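Local coordinates for protein pilin (Streptococcus pyogenes serotype M1, PDB 3GLD) that stacks head to tail into covalently joined columns that form the pilus, which the bacterium needs for adhesion to host cells, aggregation and biofilm formation, at residues 175-180 with 249-254; 243-248 with 253-258; 265-270 with 275-280. The protein carries 2 engineered substitutions. One frame throughout, in Å; residues are numbered along the deposited sequence.

Contact 1: residues 175-180 with 249-254; sequences RSKDFN and KSEKYT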
loop_
_atom_site.group_PDB
_atom_site.type_symbol
_atom_site.label_atom_id
_atom_site.label_comp_id
_atom_site.label_asym_id
_atom_site.label_seq_id
_atom_site.Cartn_x
_atom_site.Cartn_y
_atom_site.Cartn_z
ATOM N N ARG A 175 20.539 -11.427 34.396
ATOM C CA ARG A 175 20.766 -10.723 33.126
ATOM C C ARG A 175 21.261 -11.617 31.966
ATOM O O ARG A 175 21.337 -11.160 30.814
ATOM C CB ARG A 175 21.701 -9.517 33.323
ATOM C CG ARG A 175 21.000 -8.209 33.756
ATOM C CD ARG A 175 20.344 -8.287 35.146
ATOM N NE ARG A 175 19.914 -6.961 35.616
ATOM C CZ ARG A 175 19.385 -6.722 36.811
ATOM N NH1 ARG A 175 19.226 -7.709 37.689
ATOM N NH2 ARG A 175 19.040 -5.483 37.149
ATOM N N SER A 176 21.561 -12.883 32.250
ATOM C CA SER A 176 21.987 -13.817 31.205
ATOM C C SER A 176 20.927 -14.882 30.840
ATOM O O SER A 176 21.116 -15.681 29.914
ATOM C CB SER A 176 23.345 -14.439 31.553
ATOM O OG SER A 176 23.242 -15.264 32.711
ATOM N N LYS A 177 19.790 -14.847 31.532
ATOM C CA LYS A 177 18.716 -15.778 31.272
ATOM C C LYS A 177 17.938 -15.469 29.972
ATOM O O LYS A 177 17.626 -14.304 29.677
ATOM C CB LYS A 177 17.763 -15.817 32.470
ATOM C CG LYS A 177 16.551 -16.739 32.298
ATOM C CD LYS A 177 15.598 -16.548 33.461
ATOM C CE LYS A 177 14.396 -17.445 33.332
ATOM N NZ LYS A 177 14.751 -18.911 33.424
ATOM N N ASP A 178 17.673 -16.523 29.201
ATOM C CA ASP A 178 16.776 -16.438 28.053
ATOM C C ASP A 178 15.311 -16.607 28.434
ATOM O O ASP A 178 14.921 -17.622 29.000
ATOM C CB ASP A 178 17.201 -17.390 26.943
ATOM C CG ASP A 178 18.126 -16.714 25.956
ATOM O OD1 ASP A 178 17.667 -15.832 25.189
ATOM O OD2 ASP A 178 19.325 -17.016 25.974
ATOM N N PHE A 179 14.503 -15.581 28.155
ATOM C CA PHE A 179 13.074 -15.676 28.390
ATOM C C PHE A 179 12.419 -16.060 27.070
ATOM O O PHE A 179 12.776 -15.499 26.034
ATOM C CB PHE A 179 12.535 -14.348 28.907
ATOM C CG PHE A 179 13.070 -13.956 30.263
ATOM C CD1 PHE A 179 12.278 -14.104 31.388
ATOM C CD2 PHE A 179 14.355 -13.412 30.400
ATOM C CE1 PHE A 179 12.748 -13.748 32.647
ATOM C CE2 PHE A 179 14.835 -13.069 31.658
ATOM C CZ PHE A 179 14.036 -13.238 32.784
ATOM N N ASN A 180 11.474 -17.007 27.110
ATOM C CA ASN A 180 10.760 -17.476 25.920
ATOM C C ASN A 180 9.576 -16.582 25.541
ATOM O O ASN A 180 8.828 -16.132 26.406
ATOM C CB ASN A 180 10.223 -18.888 26.118
ATOM C CG ASN A 180 11.306 -19.953 26.113
ATOM O OD1 ASN A 180 12.377 -19.792 25.523
ATOM N ND2 ASN A 180 11.019 -21.065 26.777
ATOM N N LYS A 249 6.784 -17.226 36.971
ATOM C CA LYS A 249 6.461 -17.051 38.394
ATOM C C LYS A 249 7.067 -18.132 39.322
ATOM O O LYS A 249 7.593 -17.809 40.384
ATOM C CB LYS A 249 4.948 -16.950 38.610
ATOM C CG LYS A 249 4.342 -15.673 38.055
ATOM C CD LYS A 249 3.018 -15.334 38.749
ATOM C CE LYS A 249 2.049 -14.660 37.776
ATOM N NZ LYS A 249 1.101 -13.739 38.463
ATOM N N SER A 250 7.017 -19.394 38.897
ATOM C CA SER A 250 7.701 -20.479 39.619
ATOM C C SER A 250 9.216 -20.276 39.733
ATOM O O SER A 250 9.858 -20.860 40.602
ATOM C CB SER A 250 7.373 -21.849 39.012
ATOM O OG SER A 250 7.696 -21.918 37.633
ATOM N N GLU A 251 9.785 -19.434 38.866
ATOM C CA GLU A 251 11.201 -19.079 38.971
ATOM C C GLU A 251 11.438 -17.768 39.745
ATOM O O GLU A 251 12.564 -17.248 39.784
ATOM C CB GLU A 251 11.878 -19.100 37.593
ATOM C CG GLU A 251 12.080 -20.527 37.056
ATOM C CD GLU A 251 12.333 -20.569 35.552
ATOM O OE1 GLU A 251 13.403 -20.101 35.117
ATOM O OE2 GLU A 251 11.465 -21.092 34.803
ATOM N N LYS A 252 10.378 -17.266 40.388
ATOM C CA LYS A 252 10.446 -16.084 41.269
ATOM C C LYS A 252 10.623 -14.760 40.498
ATOM O O LYS A 252 11.171 -13.782 41.025
ATOM C CB LYS A 252 11.532 -16.228 42.354
ATOM C CG LYS A 252 11.562 -17.594 43.103
ATOM C CD LYS A 252 10.477 -17.702 44.180
ATOM C CE LYS A 252 10.412 -19.105 44.813
ATOM N NZ LYS A 252 9.818 -20.124 43.890
ATOM N N TYR A 253 10.162 -14.743 39.250
ATOM C CA TYR A 253 10.063 -13.494 38.484
ATOM C C TYR A 253 8.648 -12.957 38.467
ATOM O O TYR A 253 7.687 -13.715 38.345
ATOM C CB TYR A 253 10.535 -13.696 37.043
ATOM C CG TYR A 253 12.027 -13.789 36.920
ATOM C CD1 TYR A 253 12.801 -12.646 36.746
ATOM C CD2 TYR A 253 12.668 -15.015 36.986
ATOM C CE1 TYR A 253 14.190 -12.730 36.644
ATOM C CE2 TYR A 253 14.048 -15.104 36.883
ATOM C CZ TYR A 253 14.797 -13.960 36.718
ATOM O OH TYR A 253 16.164 -14.059 36.609
ATOM N N THR A 254 8.518 -11.638 38.580
ATOM C CA THR A 254 7.255 -10.992 38.243
ATOM C C THR A 254 7.396 -10.340 36.862
ATOM O O THR A 254 8.439 -9.761 36.529
ATOM C CB THR A 254 6.909 -9.909 39.247
ATOM O OG1 THR A 254 7.975 -8.963 39.261
ATOM C CG2 THR A 254 6.736 -10.497 40.659
#
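Lys-177 and Phe-179 meet Glu-251 and Tyr-253 at one end of an immunoglobulin-like beta-sandwich, where the lead-in to strand 179-185 faces the loop that carries the chain to strand 254-261. The first of the two, Lys-177, starts its chain with CG anti to the backbone N (chi1 178°) and runs straight until a bend at chi4 (65°) swings NZ round to the carboxylate of Glu-251. NZ and Glu-251 OE1 form a salt bridge and hydrogen bond measured at 2.5 Å, a very short value whose exact length is doubtful. Glu-251 OE2 stays 4.2 Å from Lys-177 NZ, so one oxygen takes the bond. Farther back along the same chain, Lys-177 CD lies 4.0 Å from Tyr-253 CE2, and it sits 3.7 Å above the plane of the Phe-179 ring, toward its rim. The lysine therefore carries both an apolar and an ionic part of the contact. Two residues on, Phe-179 drives its edge into the face of Tyr-253 in a T-shaped stack, with ring centroids 5.3 Å apart and planes at 86°. This buried pair borders the isopeptide site of the domain: Phe-179 also touches Lys-166 and Asn-290, the two cross-linked residues, and Tyr-253 leans on Asn-290 as well. The backbone N of Asp-174 is hydrogen-bonded to Tyr-253 OH, which probably helps to hold the far end of the ring. At the leading corner of the phenylalanine, CZ comes to 3.9 Å from Tyr-253 CE1, off centre over the tyrosine face.

Contact 2: residues 243-248 with 253-258; sequences VTEDDY and YTTNVE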
loop_
_atom_site.group_PDB
_atom_site.type_symbol
_atom_site.label_atom_id
_atom_site.label_comp_id
_atom_site.label_asym_id
_atom_site.label_seq_id
_atom_site.Cartn_x
_atom_site.Cartn_y
_atom_site.Cartn_z
ATOM N N VAL A 243 1.586 -10.593 21.536
ATOM C CA VAL A 243 2.899 -11.028 22.003
ATOM C C VAL A 243 2.784 -11.553 23.428
ATOM O O VAL A 243 2.219 -10.888 24.295
ATOM C CB VAL A 243 3.936 -9.887 22.024
ATOM C CG1 VAL A 243 5.337 -10.452 22.291
ATOM C CG2 VAL A 243 3.903 -9.083 20.710
ATOM N N THR A 244 3.324 -12.746 23.676
ATOM C CA THR A 244 3.297 -13.299 25.020
ATOM C C THR A 244 4.659 -13.881 25.397
ATOM O O THR A 244 5.317 -14.539 24.587
ATOM C CB THR A 244 2.268 -14.430 25.153
ATOM O OG1 THR A 244 2.798 -15.604 24.542
ATOM C CG2 THR A 244 0.959 -14.095 24.506
ATOM N N GLU A 245 5.062 -13.651 26.636
ATOM C CA GLU A 245 6.216 -14.330 27.224
ATOM C C GLU A 245 5.733 -15.566 27.999
ATOM O O GLU A 245 4.639 -15.541 28.551
ATOM C CB GLU A 245 6.888 -13.353 28.175
ATOM C CG GLU A 245 8.134 -13.857 28.890
ATOM C CD GLU A 245 8.693 -12.827 29.864
ATOM O OE1 GLU A 245 9.083 -11.721 29.445
ATOM O OE2 GLU A 245 8.759 -13.127 31.063
ATOM N N ASP A 246 6.542 -16.626 28.065
ATOM C CA ASP A 246 6.266 -17.746 28.997
ATOM C C ASP A 246 6.090 -17.242 30.439
ATOM O O ASP A 246 6.485 -16.134 30.781
ATOM C CB ASP A 246 7.399 -18.796 28.982
ATOM C CG ASP A 246 7.279 -19.775 27.828
ATOM O OD1 ASP A 246 6.408 -19.562 26.959
ATOM O OD2 ASP A 246 8.057 -20.752 27.797
ATOM N N ASP A 247 5.499 -18.081 31.277
ATOM C CA ASP A 247 5.256 -17.755 32.670
ATOM C C ASP A 247 6.491 -18.137 33.486
ATOM O O ASP A 247 6.963 -19.284 33.441
ATOM C CB ASP A 247 4.013 -18.506 33.151
ATOM C CG ASP A 247 3.544 -18.069 34.528
ATOM O OD1 ASP A 247 4.332 -17.465 35.293
ATOM O OD2 ASP A 247 2.368 -18.360 34.852
ATOM N N TYR A 248 7.025 -17.167 34.220
ATOM C CA TYR A 248 8.225 -17.408 35.022
ATOM C C TYR A 248 8.038 -17.209 36.519
ATOM O O TYR A 248 9.027 -17.059 37.251
ATOM C CB TYR A 248 9.407 -16.577 34.500
ATOM C CG TYR A 248 9.904 -17.072 33.162
ATOM C CD1 TYR A 248 10.743 -18.179 33.083
ATOM C CD2 TYR A 248 9.530 -16.439 31.976
ATOM C CE1 TYR A 248 11.199 -18.661 31.855
ATOM C CE2 TYR A 248 9.982 -16.909 30.738
ATOM C CZ TYR A 248 10.819 -18.013 30.686
ATOM O OH TYR A 248 11.291 -18.498 29.488
ATOM N N TYR A 253 10.162 -14.743 39.250
ATOM C CA TYR A 253 10.063 -13.494 38.484
ATOM C C TYR A 253 8.648 -12.957 38.467
ATOM O O TYR A 253 7.687 -13.715 38.345
ATOM C CB TYR A 253 10.535 -13.696 37.043
ATOM C CG TYR A 253 12.027 -13.789 36.920
ATOM C CD1 TYR A 253 12.801 -12.646 36.746
ATOM C CD2 TYR A 253 12.668 -15.015 36.986
ATOM C CE1 TYR A 253 14.190 -12.730 36.644
ATOM C CE2 TYR A 253 14.048 -15.104 36.883
ATOM C CZ TYR A 253 14.797 -13.960 36.718
ATOM O OH TYR A 253 16.164 -14.059 36.609
ATOM N N THR A 254 8.518 -11.638 38.580
ATOM C CA THR A 254 7.255 -10.992 38.243
ATOM C C THR A 254 7.396 -10.340 36.862
ATOM O O THR A 254 8.439 -9.761 36.529
ATOM C CB THR A 254 6.909 -9.909 39.247
ATOM O OG1 THR A 254 7.975 -8.963 39.261
ATOM C CG2 THR A 254 6.736 -10.497 40.659
ATOM N N THR A 255 6.350 -10.435 36.058
ATOM C CA THR A 255 6.402 -9.910 34.701
ATOM C C THR A 255 5.354 -8.824 34.475
ATOM O O THR A 255 4.178 -8.994 34.811
ATOM C CB THR A 255 6.269 -11.031 33.670
ATOM O OG1 THR A 255 7.319 -11.974 33.881
ATOM C CG2 THR A 255 6.377 -10.475 32.228
ATOM N N ASN A 256 5.813 -7.698 33.934
ATOM C CA ASN A 256 4.940 -6.605 33.552
ATOM C C ASN A 256 5.227 -6.167 32.114
ATOM O O ASN A 256 6.383 -6.212 31.657
ATOM C CB ASN A 256 5.069 -5.433 34.524
ATOM C CG ASN A 256 4.494 -5.754 35.919
ATOM O OD1 ASN A 256 5.164 -6.379 36.762
ATOM N ND2 ASN A 256 3.263 -5.306 36.171
ATOM N N VAL A 257 4.171 -5.766 31.413
ATOM C CA VAL A 257 4.246 -5.440 29.984
ATOM C C VAL A 257 3.996 -3.960 29.771
ATOM O O VAL A 257 2.988 -3.434 30.216
ATOM C CB VAL A 257 3.181 -6.214 29.156
ATOM C CG1 VAL A 257 3.421 -6.010 27.665
ATOM C CG2 VAL A 257 3.226 -7.691 29.459
ATOM N N GLU A 258 4.899 -3.283 29.086
ATOM C CA GLU A 258 4.609 -1.922 28.669
ATOM C C GLU A 258 4.313 -1.884 27.166
ATOM O O GLU A 258 5.114 -2.368 26.366
ATOM C CB GLU A 258 5.756 -0.978 28.999
ATOM C CG GLU A 258 5.413 0.472 28.670
ATOM C CD GLU A 258 6.643 1.348 28.662
ATOM O OE1 GLU A 258 6.858 2.068 29.654
ATOM O OE2 GLU A 258 7.420 1.291 27.682
HETATM O O HOH W 1 5.928 -14.477 32.484
HETATM O O HOH W 2 6.876 -14.334 35.472
#
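Glu-245 reaches Thr-255 across a beta-arch, the connection that takes the chain from strand 240-245 to strand 254-261 in the facing sheet. Its CB points toward the other strand, and CG, anti to the backbone N (chi1 -179°), continues the line, passing the carbonyl O of Asn-180. CD then comes to 4.1 Å from Thr-255 CG2. At the tip the oxygens part: OE1 is hydrogen-bonded to Lys-166 NZ, while OE2 stands 3.4 Å from Thr-255 OG1. This places the group next to the Lys-166 to Asn-290 cross-link, whose formation Glu-245 autocatalyses. Thr-255 OG1 is itself hydrogen-bonded to Asn-290 OD1 and accepts from two waters. One of them, 2.9 Å from Thr-255 OG1, also donates to Tyr-253 O at 3.0 Å and accepts a weak bond from Tyr-248 N, so it ties the loop after strand 240-245 to the start of the next segment. Beyond the waters, Tyr-253 N gives a hydrogen bond to Tyr-248 O at 3.3 Å; the donor lies 37° out of the carbonyl plane. Alongside, Tyr-248 CB packs on Tyr-253 CB at 4.0 Å. With the bond from Lys-252 N to Lys-249 O and Lys-252 in the left-handed backbone conformation, this makes a Schellman motif at the end of the short 3-10 segment. Inside the sandwich, Glu-245 packs against Phe-179 and Phe-181 of strand 179-185 and Phe-288 of strand 284-291.

Contact 3: residues 265-270 with 275-280; sequences AVKNIA and EQETST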
loop_
_atom_site.group_PDB
_atom_site.type_symbol
_atom_site.label_atom_id
_atom_site.label_comp_id
_atom_site.label_asym_id
_atom_site.label_seq_id
_atom_site.Cartn_x
_atom_site.Cartn_y
_atom_site.Cartn_z
ATOM N N ALA A 265 -1.157 6.453 23.560
ATOM C CA ALA A 265 -1.366 6.129 24.953
ATOM C C ALA A 265 -0.490 4.940 25.355
ATOM O O ALA A 265 -0.732 3.805 24.918
ATOM C CB ALA A 265 -2.843 5.812 25.188
ATOM N N VAL A 266 0.532 5.201 26.171
ATOM C CA VAL A 266 1.322 4.114 26.732
ATOM C C VAL A 266 0.492 3.328 27.747
ATOM O O VAL A 266 -0.192 3.900 28.588
ATOM C CB VAL A 266 2.694 4.573 27.284
ATOM C CG1 VAL A 266 2.654 6.015 27.711
ATOM C CG2 VAL A 266 3.175 3.649 28.414
ATOM N N LYS A 267 0.544 2.009 27.626
ATOM C CA LYS A 267 -0.317 1.112 28.362
ATOM C C LYS A 267 0.545 0.196 29.235
ATOM O O LYS A 267 1.557 -0.335 28.770
ATOM C CB LYS A 267 -1.095 0.285 27.351
ATOM C CG LYS A 267 -2.453 -0.173 27.794
ATOM C CD LYS A 267 -3.396 -0.197 26.599
ATOM C CE LYS A 267 -2.981 -1.229 25.545
ATOM N NZ LYS A 267 -3.795 -1.085 24.311
ATOM N N ASN A 268 0.151 0.025 30.494
ATOM C CA ASN A 268 0.854 -0.880 31.397
ATOM C C ASN A 268 -0.004 -2.069 31.776
ATOM O O ASN A 268 -1.184 -1.919 32.089
ATOM C CB ASN A 268 1.355 -0.145 32.637
ATOM C CG ASN A 268 2.709 0.499 32.415
ATOM O OD1 ASN A 268 3.724 -0.189 32.275
ATOM N ND2 ASN A 268 2.735 1.818 32.385
ATOM N N ILE A 269 0.593 -3.255 31.730
ATOM C CA ILE A 269 -0.145 -4.492 31.950
ATOM C C ILE A 269 0.621 -5.422 32.879
ATOM O O ILE A 269 1.710 -5.910 32.540
ATOM C CB ILE A 269 -0.466 -5.217 30.606
ATOM C CG1 ILE A 269 -1.516 -4.430 29.809
ATOM C CG2 ILE A 269 -0.939 -6.656 30.846
ATOM C CD1 ILE A 269 -1.843 -5.023 28.436
ATOM N N ALA A 270 0.052 -5.654 34.057
ATOM C CA ALA A 270 0.537 -6.691 34.932
ATOM C C ALA A 270 0.292 -8.022 34.212
ATOM O O ALA A 270 -0.789 -8.242 33.652
ATOM C CB ALA A 270 -0.198 -6.639 36.266
ATOM N N GLU A 275 -2.732 -7.613 25.198
ATOM C CA GLU A 275 -4.037 -7.923 24.635
ATOM C C GLU A 275 -3.853 -8.010 23.111
ATOM O O GLU A 275 -2.750 -7.810 22.595
ATOM C CB GLU A 275 -5.038 -6.827 24.984
ATOM C CG GLU A 275 -5.309 -6.636 26.467
ATOM C CD GLU A 275 -5.991 -5.303 26.745
ATOM O OE1 GLU A 275 -5.802 -4.351 25.943
ATOM O OE2 GLU A 275 -6.716 -5.209 27.761
ATOM N N GLN A 276 -4.921 -8.320 22.384
ATOM C CA GLN A 276 -4.852 -8.253 20.932
ATOM C C GLN A 276 -4.675 -6.794 20.501
ATOM O O GLN A 276 -5.527 -5.954 20.751
ATOM C CB GLN A 276 -6.091 -8.889 20.288
ATOM C CG GLN A 276 -5.997 -9.003 18.766
ATOM C CD GLN A 276 -6.609 -10.286 18.234
ATOM O OE1 GLN A 276 -6.131 -11.391 18.525
ATOM N NE2 GLN A 276 -7.658 -10.149 17.444
ATOM N N GLU A 277 -3.532 -6.497 19.903
ATOM C CA GLU A 277 -3.260 -5.164 19.403
ATOM C C GLU A 277 -3.536 -5.167 17.912
ATOM O O GLU A 277 -3.409 -6.212 17.269
ATOM C CB GLU A 277 -1.796 -4.793 19.618
ATOM C CG GLU A 277 -1.420 -4.373 21.021
ATOM C CD GLU A 277 -2.224 -3.202 21.534
ATOM O OE1 GLU A 277 -2.391 -2.200 20.809
ATOM O OE2 GLU A 277 -2.685 -3.276 22.685
ATOM N N THR A 278 -3.895 -3.997 17.381
ATOM C CA THR A 278 -4.033 -3.765 15.938
ATOM C C THR A 278 -2.999 -2.745 15.497
ATOM O O THR A 278 -2.923 -1.650 16.050
ATOM C CB THR A 278 -5.441 -3.272 15.586
ATOM O OG1 THR A 278 -6.377 -4.301 15.910
ATOM C CG2 THR A 278 -5.561 -2.943 14.104
ATOM N N SER A 279 -2.186 -3.111 14.513
ATOM C CA SER A 279 -1.087 -2.243 14.107
ATOM C C SER A 279 -1.612 -0.988 13.410
ATOM O O SER A 279 -2.579 -1.052 12.643
ATOM C CB SER A 279 -0.101 -2.982 13.218
ATOM O OG SER A 279 -0.683 -3.320 11.988
ATOM N N THR A 280 -0.991 0.148 13.722
ATOM C CA THR A 280 -1.318 1.422 13.085
ATOM C C THR A 280 -0.092 1.903 12.317
ATOM O O THR A 280 0.867 1.155 12.140
ATOM C CB THR A 280 -1.734 2.497 14.125
ATOM O OG1 THR A 280 -0.585 2.857 14.896
ATOM C CG2 THR A 280 -2.820 1.979 15.040
HETATM O O HOH W 3 -1.895 0.429 21.913
#
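A second beta-arch of the sandwich joins strand 267-270, paired with 254-261 in one sheet, to strand 277-278, an edge strand of the four-stranded sheet, and a salt bridge from Lys-267 to Glu-277 spans the gap between them. The backbones stay well apart, the nearest CA atoms being those of Ile-269 and Glu-275 at 9.0 Å, which leaves the joining to side chains. Lys-267 NZ donates to Glu-277 OE2 at 2.9 Å, using the syn lone pair of that oxygen, the one on the side of OE1. The two chains approach from opposite directions, and both have to fold to meet: Lys-267 bends at chi2 and chi3, whereas Glu-277 turns at chi2 (-57°) to bring its carboxylate round to the lysine although its CB does not point there. Glu-277 OE1 lies 3.9 Å from the same NZ, so the ammonium group is held mainly by one oxygen. Another carboxylate is close by. Glu-275 OE1 is 4.2 Å from Lys-267 NZ, too long for a salt bridge, but its charge would probably still favour the lysine's positive form. Beside the ionic pair, Ile-269 adds the apolar part, its CD1 reaching to 4.3 Å from Glu-275 CG. Backbone bonds between Lys-267 and Val-259 and between Glu-277 and Tyr-241 anchor each side in its own sheet. A water bridges the ionic pair, donating to Glu-277 OE1 at 2.9 Å and accepting a weak bond from Lys-267 NZ.

In the fold
All three contacts bridge parts of one beta-sandwich domain, but their chemistry differs with their place in it. Contacts 1 and 2 share Tyr-253 and have centres about 9 Å apart beside the isopeptide site; Asn-180 joins them, its N and O bonding to Tyr-248 OH and Asp-246 N. Contact 1 is partly buried and mixes stacked rings with a salt bridge, whereas the buried contact 2 combines a backbone hydrogen bond, tyrosine packing and bound waters round a hydroxyl, with a carboxylate close by. Contact 3 lies at the surface, about 14 Å from contact 2 between centres, and is chiefly ionic. Strands 254-261 and 267-270 connect these two through Val-257 N and Ile-269 O, 2.7 Å apart.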